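Side-chain contacts in gene product PA4716 (Pseudomonas aeruginosa, PDB 1U0K), which is of unproven function but belongs to the PhzF family of diaminopimelate-epimerase-like proteins and is probably an isomerase: residues 6-11 and 83-88; 24-29 and 38-43; 88-91 and 95-98; 117-122 and 257-262; 127-132 and 228-233. All coordinates share one frame; numbering follows the deposited sequence.

Contact 1 (6-11 and 83-88)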
# COMPACT_ATOMS: atom_id res chain seq x y z
N ARG A 6 -15.77 13.64 -0.25
CA ARG A 6 -15.35 12.68 -1.25
C ARG A 6 -13.85 12.60 -1.30
O ARG A 6 -13.14 13.56 -0.97
CB ARG A 6 -15.80 13.11 -2.64
CG ARG A 6 -17.29 13.25 -2.82
CD ARG A 6 -17.70 14.08 -4.04
NE ARG A 6 -17.08 15.41 -4.06
CZ ARG A 6 -17.24 16.30 -5.04
NH1 ARG A 6 -18.00 16.02 -6.10
NH2 ARG A 6 -16.63 17.47 -4.97
N TYR A 7 -13.36 11.46 -1.74
CA TYR A 7 -12.03 11.36 -2.30
C TYR A 7 -12.11 10.74 -3.69
O TYR A 7 -13.16 10.20 -4.09
CB TYR A 7 -11.07 10.61 -1.38
CG TYR A 7 -11.32 9.13 -1.26
CD1 TYR A 7 -10.85 8.25 -2.21
CD2 TYR A 7 -12.06 8.62 -0.20
CE1 TYR A 7 -11.09 6.88 -2.10
CE2 TYR A 7 -12.30 7.25 -0.08
CZ TYR A 7 -11.82 6.39 -1.04
OH TYR A 7 -12.06 5.04 -0.95
N TRP A 8 -11.03 10.85 -4.43
CA TRP A 8 -10.97 10.40 -5.81
C TRP A 8 -9.71 9.60 -6.04
O TRP A 8 -8.66 9.99 -5.56
CB TRP A 8 -10.98 11.59 -6.76
CG TRP A 8 -12.08 12.56 -6.53
CD1 TRP A 8 -12.21 13.44 -5.48
CD2 TRP A 8 -13.21 12.79 -7.38
NE1 TRP A 8 -13.35 14.19 -5.63
CE2 TRP A 8 -13.98 13.82 -6.78
CE3 TRP A 8 -13.66 12.24 -8.59
CZ2 TRP A 8 -15.17 14.29 -7.36
CZ3 TRP A 8 -14.83 12.71 -9.15
CH2 TRP A 8 -15.56 13.73 -8.53
N GLN A 9 -9.83 8.52 -6.80
CA GLN A 9 -8.70 7.70 -7.21
C GLN A 9 -8.31 8.09 -8.62
O GLN A 9 -9.14 8.07 -9.52
CB GLN A 9 -9.07 6.21 -7.14
CG GLN A 9 -7.99 5.26 -7.61
CD GLN A 9 -6.74 5.28 -6.75
OE1 GLN A 9 -6.79 5.67 -5.58
NE2 GLN A 9 -5.62 4.86 -7.33
N LEU A 10 -7.07 8.51 -8.79
CA LEU A 10 -6.53 8.96 -10.07
C LEU A 10 -5.25 8.19 -10.39
O LEU A 10 -4.60 7.69 -9.49
CB LEU A 10 -6.16 10.45 -10.01
CG LEU A 10 -7.28 11.48 -10.16
CD1 LEU A 10 -8.27 11.43 -9.04
CD2 LEU A 10 -6.66 12.87 -10.24
N ASP A 11 -4.89 8.16 -11.66
CA ASP A 11 -3.55 7.74 -12.06
C ASP A 11 -2.82 8.90 -12.71
O ASP A 11 -3.37 9.56 -13.58
CB ASP A 11 -3.62 6.60 -13.06
CG ASP A 11 -4.05 5.32 -12.42
OD1 ASP A 11 -3.71 5.09 -11.24
OD2 ASP A 11 -4.73 4.49 -13.04
N ALA A 83 -4.54 19.09 -9.97
CA ALA A 83 -4.87 20.00 -11.07
C ALA A 83 -5.90 19.38 -12.01
O ALA A 83 -6.86 20.04 -12.42
CB ALA A 83 -3.61 20.42 -11.83
N ALA A 84 -5.71 18.12 -12.36
CA ALA A 84 -6.62 17.42 -13.25
C ALA A 84 -8.01 17.31 -12.64
O ALA A 84 -9.02 17.52 -13.32
CB ALA A 84 -6.07 16.05 -13.58
N LEU A 85 -8.07 16.98 -11.35
CA LEU A 85 -9.33 16.84 -10.66
C LEU A 85 -10.04 18.19 -10.58
O LEU A 85 -11.24 18.25 -10.81
CB LEU A 85 -9.16 16.22 -9.26
CG LEU A 85 -10.48 16.17 -8.48
CD1 LEU A 85 -11.47 15.23 -9.16
CD2 LEU A 85 -10.26 15.78 -7.05
N LEU A 86 -9.31 19.25 -10.27
CA LEU A 86 -9.92 20.58 -10.20
C LEU A 86 -10.51 20.99 -11.55
O LEU A 86 -11.56 21.62 -11.59
CB LEU A 86 -8.91 21.61 -9.71
CG LEU A 86 -8.49 21.45 -8.26
CD1 LEU A 86 -7.32 22.37 -7.94
CD2 LEU A 86 -9.62 21.72 -7.29
N HIS A 87 -9.85 20.62 -12.64
CA HIS A 87 -10.35 20.88 -14.00
C HIS A 87 -11.64 20.09 -14.23
O HIS A 87 -12.63 20.62 -14.74
CB HIS A 87 -9.28 20.48 -15.01
CG HIS A 87 -9.42 21.08 -16.38
ND1 HIS A 87 -10.64 21.28 -17.00
CD2 HIS A 87 -8.48 21.47 -17.26
CE1 HIS A 87 -10.42 21.79 -18.20
NE2 HIS A 87 -9.12 21.93 -18.38
N HIS A 88 -11.64 18.82 -13.83
CA HIS A 88 -12.85 17.99 -13.92
C HIS A 88 -14.04 18.60 -13.17
O HIS A 88 -15.15 18.65 -13.70
CB HIS A 88 -12.54 16.58 -13.39
CG HIS A 88 -13.74 15.70 -13.27
ND1 HIS A 88 -14.45 15.25 -14.37
CD2 HIS A 88 -14.37 15.20 -12.18
CE1 HIS A 88 -15.46 14.50 -13.95
NE2 HIS A 88 -15.43 14.45 -12.63

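Contact 2 (24-29 and 38-43)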
# COMPACT_ATOMS: atom_id res chain seq x y z
N ALA A 24 -4.64 9.17 -4.37
CA ALA A 24 -5.92 9.60 -3.82
C ALA A 24 -5.91 11.11 -3.59
O ALA A 24 -4.94 11.66 -3.08
CB ALA A 24 -6.25 8.89 -2.54
N VAL A 25 -7.00 11.77 -3.99
CA VAL A 25 -7.15 13.21 -3.83
C VAL A 25 -8.43 13.50 -3.05
O VAL A 25 -9.49 13.03 -3.43
CB VAL A 25 -7.27 13.92 -5.19
CG1 VAL A 25 -7.43 15.44 -5.01
CG2 VAL A 25 -6.08 13.60 -6.08
N PHE A 26 -8.31 14.25 -1.97
CA PHE A 26 -9.46 14.71 -1.18
C PHE A 26 -9.66 16.17 -1.59
O PHE A 26 -8.83 17.02 -1.28
CB PHE A 26 -9.18 14.58 0.32
CG PHE A 26 -9.13 13.15 0.82
CD1 PHE A 26 -8.11 12.30 0.45
CD2 PHE A 26 -10.11 12.68 1.70
CE1 PHE A 26 -8.06 10.98 0.93
CE2 PHE A 26 -10.05 11.39 2.19
CZ PHE A 26 -9.05 10.55 1.80
N ASP A 27 -10.73 16.47 -2.31
CA ASP A 27 -10.89 17.81 -2.87
C ASP A 27 -11.33 18.88 -1.87
O ASP A 27 -11.19 20.07 -2.15
CB ASP A 27 -11.83 17.80 -4.07
CG ASP A 27 -13.24 17.50 -3.70
OD1 ASP A 27 -13.51 16.36 -3.33
OD2 ASP A 27 -14.14 18.36 -3.74
N ASP A 28 -11.85 18.46 -0.72
CA ASP A 28 -12.13 19.41 0.35
C ASP A 28 -11.94 18.73 1.69
O ASP A 28 -12.85 18.08 2.23
CB ASP A 28 -13.53 20.00 0.21
CG ASP A 28 -13.81 21.06 1.25
OD1 ASP A 28 -13.01 21.22 2.21
OD2 ASP A 28 -14.83 21.79 1.20
N ALA A 29 -10.73 18.89 2.23
CA ALA A 29 -10.31 18.25 3.46
C ALA A 29 -10.43 19.19 4.66
O ALA A 29 -9.77 18.98 5.68
CB ALA A 29 -8.88 17.76 3.31
N GLN A 38 -3.24 11.78 7.93
CA GLN A 38 -2.28 10.68 7.94
C GLN A 38 -2.99 9.34 8.00
O GLN A 38 -2.56 8.39 7.33
CB GLN A 38 -1.28 10.81 9.10
CG GLN A 38 -0.22 9.72 9.11
CD GLN A 38 0.71 9.75 7.93
OE1 GLN A 38 0.48 9.06 6.91
NE2 GLN A 38 1.74 10.55 8.02
N ALA A 39 -4.06 9.25 8.77
CA ALA A 39 -4.80 8.00 8.93
C ALA A 39 -5.51 7.62 7.62
O ALA A 39 -5.54 6.45 7.26
CB ALA A 39 -5.78 8.08 10.07
N TRP A 40 -6.07 8.60 6.92
CA TRP A 40 -6.73 8.35 5.62
C TRP A 40 -5.71 7.94 4.57
O TRP A 40 -5.99 7.12 3.71
CB TRP A 40 -7.53 9.58 5.14
CG TRP A 40 -8.94 9.57 5.57
CD1 TRP A 40 -9.52 10.35 6.51
CD2 TRP A 40 -9.96 8.69 5.10
NE1 TRP A 40 -10.85 10.04 6.64
CE2 TRP A 40 -11.14 9.01 5.78
CE3 TRP A 40 -10.00 7.67 4.15
CZ2 TRP A 40 -12.35 8.35 5.54
CZ3 TRP A 40 -11.19 7.00 3.92
CH2 TRP A 40 -12.34 7.34 4.62
N THR A 41 -4.50 8.50 4.64
CA THR A 41 -3.44 8.12 3.71
C THR A 41 -3.12 6.63 3.90
O THR A 41 -2.97 5.89 2.92
CB THR A 41 -2.21 9.01 3.95
OG1 THR A 41 -2.55 10.39 3.69
CG2 THR A 41 -1.10 8.69 2.95
N ARG A 42 -3.03 6.20 5.15
CA ARG A 42 -2.76 4.80 5.47
C ARG A 42 -3.94 3.91 5.09
O ARG A 42 -3.75 2.75 4.70
CB ARG A 42 -2.41 4.65 6.94
CG ARG A 42 -1.01 5.14 7.23
CD ARG A 42 -0.73 5.42 8.68
NE ARG A 42 0.63 5.94 8.80
CZ ARG A 42 1.14 6.49 9.90
NH1 ARG A 42 0.42 6.59 11.01
NH2 ARG A 42 2.39 6.93 9.89
N GLU A 43 -5.15 4.45 5.18
CA GLU A 43 -6.35 3.72 4.76
C GLU A 43 -6.31 3.39 3.27
O GLU A 43 -6.55 2.24 2.88
CB GLU A 43 -7.60 4.54 5.06
CG GLU A 43 -8.91 3.83 4.80
CD GLU A 43 -9.18 2.71 5.76
OE1 GLU A 43 -10.00 1.84 5.42
OE2 GLU A 43 -8.63 2.72 6.89

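Contact 3 (88-91 and 95-98)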
# COMPACT_ATOMS: atom_id res chain seq x y z
N HIS A 88 -11.64 18.82 -13.83
CA HIS A 88 -12.85 17.99 -13.92
C HIS A 88 -14.04 18.60 -13.17
O HIS A 88 -15.15 18.65 -13.70
CB HIS A 88 -12.54 16.58 -13.39
CG HIS A 88 -13.74 15.70 -13.27
ND1 HIS A 88 -14.45 15.25 -14.37
CD2 HIS A 88 -14.37 15.20 -12.18
CE1 HIS A 88 -15.46 14.50 -13.95
NE2 HIS A 88 -15.43 14.45 -12.63
N LEU A 89 -13.80 19.08 -11.96
CA LEU A 89 -14.85 19.67 -11.13
C LEU A 89 -15.35 21.01 -11.66
O LEU A 89 -16.54 21.29 -11.61
CB LEU A 89 -14.37 19.81 -9.68
CG LEU A 89 -14.11 18.49 -8.97
CD1 LEU A 89 -13.46 18.75 -7.61
CD2 LEU A 89 -15.38 17.67 -8.82
N ARG A 90 -14.45 21.84 -12.18
CA ARG A 90 -14.83 23.18 -12.65
C ARG A 90 -15.54 23.10 -14.00
O ARG A 90 -16.49 23.84 -14.25
CB ARG A 90 -13.60 24.08 -12.77
CG ARG A 90 -13.91 25.54 -13.14
CD ARG A 90 -12.66 26.40 -13.29
NE ARG A 90 -12.92 27.83 -13.14
CZ ARG A 90 -13.52 28.60 -14.05
NH1 ARG A 90 -13.94 28.09 -15.21
NH2 ARG A 90 -13.70 29.89 -13.80
N GLY A 91 -15.08 22.19 -14.86
CA GLY A 91 -15.50 22.16 -16.25
C GLY A 91 -14.71 23.17 -17.06
O GLY A 91 -13.81 23.85 -16.55
N GLU A 95 -7.75 25.53 -21.60
CA GLU A 95 -6.67 25.41 -20.63
C GLU A 95 -7.06 26.12 -19.33
O GLU A 95 -7.63 27.21 -19.36
CB GLU A 95 -5.37 26.02 -21.17
CG GLU A 95 -4.16 25.80 -20.28
CD GLU A 95 -2.88 26.35 -20.88
OE1 GLU A 95 -2.67 27.56 -20.90
OE2 GLU A 95 -2.03 25.46 -21.37
N GLN A 96 -6.76 25.49 -18.21
CA GLN A 96 -7.05 26.04 -16.89
C GLN A 96 -5.74 26.22 -16.15
O GLN A 96 -4.81 25.44 -16.33
CB GLN A 96 -7.96 25.09 -16.11
CG GLN A 96 -9.28 24.78 -16.79
CD GLN A 96 -10.19 25.98 -16.92
OE1 GLN A 96 -10.32 26.73 -15.93
NE2 GLN A 96 -10.76 26.20 -18.01
N HIS A 97 -5.68 27.26 -15.32
CA HIS A 97 -4.53 27.56 -14.48
C HIS A 97 -4.91 27.50 -13.01
O HIS A 97 -6.01 27.87 -12.62
CB HIS A 97 -3.97 28.95 -14.83
CG HIS A 97 -3.48 29.06 -16.23
ND1 HIS A 97 -4.32 29.27 -17.30
CD2 HIS A 97 -2.23 28.99 -16.75
CE1 HIS A 97 -3.61 29.32 -18.41
NE2 HIS A 97 -2.34 29.15 -18.10
N TRP A 98 -3.98 27.00 -12.20
CA TRP A 98 -4.19 26.73 -10.78
C TRP A 98 -2.97 27.14 -10.00
O TRP A 98 -1.86 27.14 -10.52
CB TRP A 98 -4.42 25.22 -10.56
CG TRP A 98 -5.39 24.63 -11.49
CD1 TRP A 98 -5.12 23.90 -12.60
CD2 TRP A 98 -6.81 24.73 -11.40
NE1 TRP A 98 -6.30 23.54 -13.22
CE2 TRP A 98 -7.35 24.03 -12.50
CE3 TRP A 98 -7.69 25.34 -10.50
CZ2 TRP A 98 -8.73 23.94 -12.72
CZ3 TRP A 98 -9.06 25.25 -10.74
CH2 TRP A 98 -9.56 24.55 -11.83

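Contact 4 (117-122 and 257-262)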
# COMPACT_ATOMS: atom_id res chain seq x y z
N GLY A 117 -8.90 11.74 -20.37
CA GLY A 117 -8.52 12.42 -19.15
C GLY A 117 -7.97 13.81 -19.37
O GLY A 117 -8.60 14.65 -20.02
N PHE A 118 -6.80 14.05 -18.80
CA PHE A 118 -6.19 15.37 -18.74
C PHE A 118 -4.68 15.28 -18.96
O PHE A 118 -4.08 14.22 -18.85
CB PHE A 118 -6.45 16.03 -17.37
CG PHE A 118 -7.92 16.21 -17.07
CD1 PHE A 118 -8.66 15.18 -16.52
CD2 PHE A 118 -8.56 17.40 -17.40
CE1 PHE A 118 -10.02 15.33 -16.29
CE2 PHE A 118 -9.91 17.56 -17.16
CZ PHE A 118 -10.65 16.52 -16.60
N TYR A 119 -4.10 16.41 -19.32
CA TYR A 119 -2.66 16.61 -19.25
C TYR A 119 -2.44 17.77 -18.30
O TYR A 119 -3.04 18.82 -18.46
CB TYR A 119 -2.06 16.95 -20.63
CG TYR A 119 -0.55 16.95 -20.59
CD1 TYR A 119 0.16 15.78 -20.76
CD2 TYR A 119 0.15 18.13 -20.36
CE1 TYR A 119 1.55 15.78 -20.71
CE2 TYR A 119 1.53 18.14 -20.30
CZ TYR A 119 2.22 16.96 -20.47
OH TYR A 119 3.59 16.98 -20.42
N ALA A 120 -1.57 17.57 -17.32
CA ALA A 120 -1.27 18.58 -16.33
C ALA A 120 0.23 18.84 -16.26
O ALA A 120 1.04 17.93 -16.45
CB ALA A 120 -1.80 18.17 -14.98
N GLU A 121 0.60 20.08 -15.98
CA GLU A 121 1.99 20.49 -15.88
C GLU A 121 2.18 21.46 -14.73
O GLU A 121 1.30 22.25 -14.42
CB GLU A 121 2.39 21.15 -17.19
CG GLU A 121 3.83 21.59 -17.30
CD GLU A 121 4.05 22.31 -18.61
OE1 GLU A 121 4.09 21.63 -19.66
OE2 GLU A 121 4.15 23.56 -18.60
N MSE A 122 3.35 21.40 -14.11
CA MSE A 122 3.68 22.27 -13.00
C MSE A 122 5.03 22.93 -13.21
O MSE A 122 5.90 22.36 -13.88
CB MSE A 122 3.69 21.48 -11.70
CG MSE A 122 4.82 20.47 -11.59
SE MSE A 122 4.51 19.22 -10.14
CE MSE A 122 5.04 20.22 -8.80
N ARG A 257 5.94 7.57 -18.27
CA ARG A 257 6.70 8.64 -18.91
C ARG A 257 6.40 9.95 -18.21
O ARG A 257 5.24 10.32 -18.01
CB ARG A 257 6.31 8.75 -20.38
CG ARG A 257 6.64 7.51 -21.19
CD ARG A 257 6.25 7.61 -22.65
NE ARG A 257 4.82 7.39 -22.85
CZ ARG A 257 4.20 6.21 -22.79
NH1 ARG A 257 4.88 5.09 -22.53
NH2 ARG A 257 2.89 6.14 -22.98
N LEU A 258 7.46 10.64 -17.81
CA LEU A 258 7.37 11.92 -17.12
C LEU A 258 7.98 12.96 -18.05
O LEU A 258 9.15 12.86 -18.42
CB LEU A 258 8.14 11.87 -15.80
CG LEU A 258 7.75 10.81 -14.76
CD1 LEU A 258 8.38 9.44 -15.04
CD2 LEU A 258 8.12 11.27 -13.36
N ASP A 259 7.18 13.93 -18.47
CA ASP A 259 7.65 15.01 -19.34
C ASP A 259 8.35 16.06 -18.52
O ASP A 259 7.84 16.50 -17.50
CB ASP A 259 6.47 15.64 -20.11
CG ASP A 259 5.77 14.65 -21.00
OD1 ASP A 259 6.42 13.69 -21.46
OD2 ASP A 259 4.56 14.73 -21.31
N VAL A 260 9.54 16.47 -18.96
CA VAL A 260 10.33 17.45 -18.23
C VAL A 260 10.94 18.47 -19.18
O VAL A 260 11.10 18.21 -20.36
CB VAL A 260 11.44 16.78 -17.40
CG1 VAL A 260 10.84 15.93 -16.28
CG2 VAL A 260 12.37 15.92 -18.28
N GLN A 261 11.26 19.64 -18.65
CA GLN A 261 11.96 20.68 -19.40
C GLN A 261 12.59 21.70 -18.47
O GLN A 261 12.02 22.04 -17.43
CB GLN A 261 11.01 21.38 -20.38
CG GLN A 261 9.90 22.15 -19.70
CD GLN A 261 8.84 22.61 -20.66
OE1 GLN A 261 9.03 23.60 -21.37
NE2 GLN A 261 7.71 21.91 -20.69
N VAL A 262 13.79 22.16 -18.82
CA VAL A 262 14.47 23.21 -18.07
C VAL A 262 14.54 24.44 -18.97
O VAL A 262 14.98 24.35 -20.11
CB VAL A 262 15.90 22.77 -17.67
CG1 VAL A 262 16.59 23.86 -16.85
CG2 VAL A 262 15.85 21.45 -16.90

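Contact 5 (127-132 and 228-233)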
# COMPACT_ATOMS: atom_id res chain seq x y z
N ALA A 127 16.08 24.41 -9.73
CA ALA A 127 16.61 23.40 -8.84
C ALA A 127 17.77 23.98 -8.06
O ALA A 127 18.55 24.78 -8.59
CB ALA A 127 17.04 22.19 -9.62
N GLU A 128 17.88 23.59 -6.79
CA GLU A 128 18.99 23.96 -5.94
C GLU A 128 19.96 22.78 -5.86
O GLU A 128 19.57 21.67 -5.48
CB GLU A 128 18.48 24.32 -4.55
CG GLU A 128 19.47 25.15 -3.74
CD GLU A 128 19.02 25.38 -2.31
OE1 GLU A 128 17.83 25.71 -2.09
OE2 GLU A 128 19.85 25.23 -1.39
N PHE A 129 21.21 23.03 -6.23
CA PHE A 129 22.27 22.03 -6.21
C PHE A 129 23.03 22.13 -4.90
O PHE A 129 23.56 23.18 -4.57
CB PHE A 129 23.21 22.21 -7.40
CG PHE A 129 22.60 21.81 -8.71
CD1 PHE A 129 21.67 22.63 -9.33
CD2 PHE A 129 22.93 20.60 -9.30
CE1 PHE A 129 21.09 22.25 -10.52
CE2 PHE A 129 22.35 20.22 -10.48
CZ PHE A 129 21.43 21.05 -11.10
N GLY A 130 23.06 21.03 -4.16
CA GLY A 130 23.58 21.01 -2.81
C GLY A 130 24.88 20.24 -2.70
O GLY A 130 25.77 20.39 -3.54
N ALA A 131 24.96 19.39 -1.68
CA ALA A 131 26.20 18.71 -1.34
C ALA A 131 26.67 17.80 -2.45
O ALA A 131 25.88 17.30 -3.26
CB ALA A 131 26.03 17.91 -0.05
N THR A 132 27.98 17.62 -2.49
CA THR A 132 28.63 16.65 -3.35
C THR A 132 29.34 15.66 -2.43
O THR A 132 30.25 16.05 -1.72
CB THR A 132 29.68 17.37 -4.23
OG1 THR A 132 29.03 18.35 -5.05
CG2 THR A 132 30.32 16.43 -5.21
N VAL A 228 16.13 15.72 -11.37
CA VAL A 228 16.79 14.90 -12.38
C VAL A 228 16.96 15.69 -13.67
O VAL A 228 18.04 15.70 -14.26
CB VAL A 228 16.03 13.56 -12.65
CG1 VAL A 228 16.51 12.90 -13.93
CG2 VAL A 228 16.22 12.60 -11.48
N ALA A 229 15.89 16.36 -14.10
CA ALA A 229 15.92 17.15 -15.33
C ALA A 229 16.97 18.24 -15.23
O ALA A 229 17.71 18.46 -16.18
CB ALA A 229 14.56 17.76 -15.61
N ALA A 230 17.01 18.92 -14.08
CA ALA A 230 17.95 20.03 -13.86
C ALA A 230 19.38 19.52 -13.85
O ALA A 230 20.28 20.21 -14.33
CB ALA A 230 17.64 20.75 -12.57
N TYR A 231 19.58 18.32 -13.31
CA TYR A 231 20.89 17.68 -13.25
C TYR A 231 21.40 17.36 -14.64
O TYR A 231 22.53 17.69 -14.99
CB TYR A 231 20.82 16.39 -12.43
CG TYR A 231 22.14 15.63 -12.33
CD1 TYR A 231 22.99 15.81 -11.25
CD2 TYR A 231 22.51 14.73 -13.32
CE1 TYR A 231 24.19 15.13 -11.16
CE2 TYR A 231 23.72 14.04 -13.24
CZ TYR A 231 24.55 14.25 -12.16
OH TYR A 231 25.74 13.56 -12.09
N LEU A 232 20.56 16.69 -15.43
CA LEU A 232 20.93 16.29 -16.79
C LEU A 232 21.31 17.52 -17.62
O LEU A 232 22.29 17.50 -18.35
CB LEU A 232 19.82 15.48 -17.45
CG LEU A 232 19.53 14.11 -16.83
CD1 LEU A 232 18.25 13.52 -17.38
CD2 LEU A 232 20.69 13.14 -17.07
N VAL A 233 20.55 18.60 -17.48
CA VAL A 233 20.82 19.83 -18.22
C VAL A 233 22.09 20.54 -17.72
O VAL A 233 22.86 21.08 -18.51
CB VAL A 233 19.57 20.75 -18.18
CG1 VAL A 233 19.88 22.15 -18.65
CG2 VAL A 233 18.47 20.14 -19.04

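Contact 1 (6-11 and 83-88)
Both methyls of Leu85 rest on one face of the Trp8 indole. CD1 of Leu85 stands 3.7 Å from the centroid of the five-membered ring and 19° off the ring normal, which meets the geometry of a CH-pi contact. The other methyl covers the outer corner of the same five-membered ring, with Leu85 CD2 3.4 Å from Trp8 CD1. Two flanking contacts are looser. Leu10 CD2 reaches the stem of the leucine at Leu85 CB (4.3 Å), and His88 NE2 comes to 3.9 Å from Trp8 CZ3, its imidazole standing obliquely to the indole with the planes 77° apart. Leu85 can cover the indole because its CG is anti to the backbone N (chi1 176°), which swings both methyls from helix 78-90 toward strand 6-12. One shell out, Trp8 NE1 is hydrogen-bonded to Asp27 OD1, while OD2 of that carboxylate takes a salt bridge from Arg6 NH2. The Arg6 guanidinium in turn lays a face over Trp8 CZ2, and Leu283 of the second subunit also packs on Trp8. The arrangement joins the buried helix of the N-terminal lobe to its enclosing strands, as in the diaminopimelate epimerase fold. Between the segments the attraction is dispersion and CH-pi without a hydrogen bond, and the indole's rotation is probably fixed from outside by its NE1 bond to Asp27.

Contact 2 (24-29 and 38-43)
Phe26 and Trp40 alone carry this contact, the phenyl reaching from the end of strand 21-26 to helix 34-44. Along the helix, Gln38 comes first: its O receives Arg42 N in an ordinary helical bond. Ala39 follows and, like Trp40, packs on Leu18 of the second subunit. At Trp40 the helix meets the phenyl in an offset edge-to-face pair, with the Phe26 ring centroid 5.2 Å from that of the five-membered ring and the planes at 62°. Phe26 CE2 stands 3.9 Å above the indole plane, toward its rim, while Phe26 CZ touches Trp40 CB at 3.8 Å and Trp40 CE3 at 3.8 Å. At chi1 -92°, off a staggered position, the indole turns this face to the phenyl. Thr41 packs on Ser49 and Phe51 of strand 48-54, the parallel neighbour of strand 21-26, and Phe51 stacks on Phe26. Beyond it Arg42 NE binds Leu68 O, and Glu43 makes a salt bridge to Arg254 of the second subunit. Helix 34-44 thus joins two parallel strands on one side and meets the partner subunit on the other. Since no hydrogen bond crosses between the segments, the attraction is that of phenyl C-H groups for the indole pi cloud, aided by dispersion.

Contact 3 (88-91 and 95-98)
With CG of Arg90 set opposite the backbone N (chi1 -175°) and the chain extended as far as NE, the arginine leans from the last turn of helix 78-90 toward the beginning of strand 96-101. There Gln96 bends at chi2 (-66°), folding its amide back to meet it. The touch is made by a methylene: Arg90 CD lies 3.5 Å from Gln96 OE1, and Arg90 NH1 stays 3.9 Å from that same oxygen, too far for a bond, although guanidinium and amide are not far from parallel. The other flank of the contact is apolar, where the far corner of the indole, Trp98 CH2, packs on Arg90 CD at 3.9 Å and on Arg90 CB at 4.2 Å. Strand 96-101 runs parallel to strand 60-67, and helix 78-90 is the connection between the two, so the contact closes the short turn by which the chain passes from the outer end of the helix of the N-terminal lobe back into its strands. Gly91, the first residue past the helix, has a positive phi (81°), a backbone setting that favours glycine. Its O is buried here without a partner, Gln96 NE2 being 4.1 Å from Gly91 O. The amide is engaged otherwise, since OE1 accepts a hydrogen bond from Arg59 NH2 and NE2 gives one to Asn94 O. Arg59 also makes a cation-pi contact with Trp98, while the indole NE1 is bonded to Ser111 OG on strand 106-114.

Contact 4 (117-122 and 257-262)
At the edge of the Tyr119 phenol, in the plane of the ring, sits OD2 of the Asp259 carboxylate, and ring and carboxylate planes differ by only 27°. Tyr119 OH donates a short hydrogen bond to Asp259 OD2 at 2.6 Å, using the oxygen's anti lone pair, which faces away from OD1. The acceptor also hugs the ring margin, with Asp259 OD2 3.2 Å from Tyr119 CE1. A first torsion of -171° stretches the phenol out from strand 117-129; its ring also meets His273 in an edge-to-face pair. Beside this bond, Glu121 OE1 and Gln261 NE2 remain 3.8 Å apart, with carboxylate and amide planes at 69°, which is proximity without a hydrogen bond. The main partner of Glu121 OE1 is Arg110 NH2, in a salt bridge. The two strands are not paired directly: strand 267-282 is antiparallel to each, and Glu121 CA is 8.6 Å from Asp259 CA. Side chains therefore bridge where backbones do not. A phenol is far less acidic than a carboxylic acid, so the phenol probably keeps its proton and Asp259 its negative charge; the anti lone pair, the less basic of the two, does not alter that.

Contact 5 (127-132 and 228-233)
Ala127 meets Ala230 methyl to methyl where strand 117-129 passes helix 222-234, the buried helix of the C-terminal lobe in a two-lobed fold like that of diaminopimelate epimerase. This is the tight part. Ala127 CB and Ala230 CB are 3.3 Å apart, closer than usual van der Waals contact, and the CA atoms of Ala127 and Ala230 are only 6.2 Å apart, an approach that the small side chains permit. Phe129 packs less closely beside them. With CG anti to its carbonyl carbon (chi1 -72°), the ring is presented edge first: Phe129 CZ is 4.1 Å from Ala230 CB, and Phe129 CE2 runs alongside the next helical residue, 4.0 Å from Tyr231 CA. Tyr231 lends little but backbone here, because its phenol is turned to the neighbouring loop, where OH is hydrogen-bonded to Pro156 O. The other margin is loose. Glu128, between the two inward residues in the alternation of the strand, points away from the helix and is exposed, and from Gly130 on the chain makes no contact with 228-233, Thr132 being exposed too. Phe129 itself is partly exposed, although Arg158 and Val160 of the adjacent strand also touch it. At the leading edge of the phenyl, the carbonyl oxygen Ala230 O lies in the ring plane, 3.5 Å from Phe129 CZ.

How the contacts relate
Contacts 1, 2 and 3 gather in the N-terminal lobe, while contact 5 lies about 30 Å from contact 1, centre to centre, on the opposite side of the chain's centre. Contact 2 falls within the chain spanned by contact 1, and contact 3 starts at His88, where contact 1 ends; contacts 1 and 3 both use helix 78-90. Contact 4 opens later and encloses contact 5 in sequence. These two share strand 117-129 and touch through Val260 and Val262 against helix 222-234. Phe118 of contact 4 also packs on His87 and His88. The strands run between two lobes, each built round a helix as in diaminopimelate epimerase, and contacts 1 and 2 touch the second subunit.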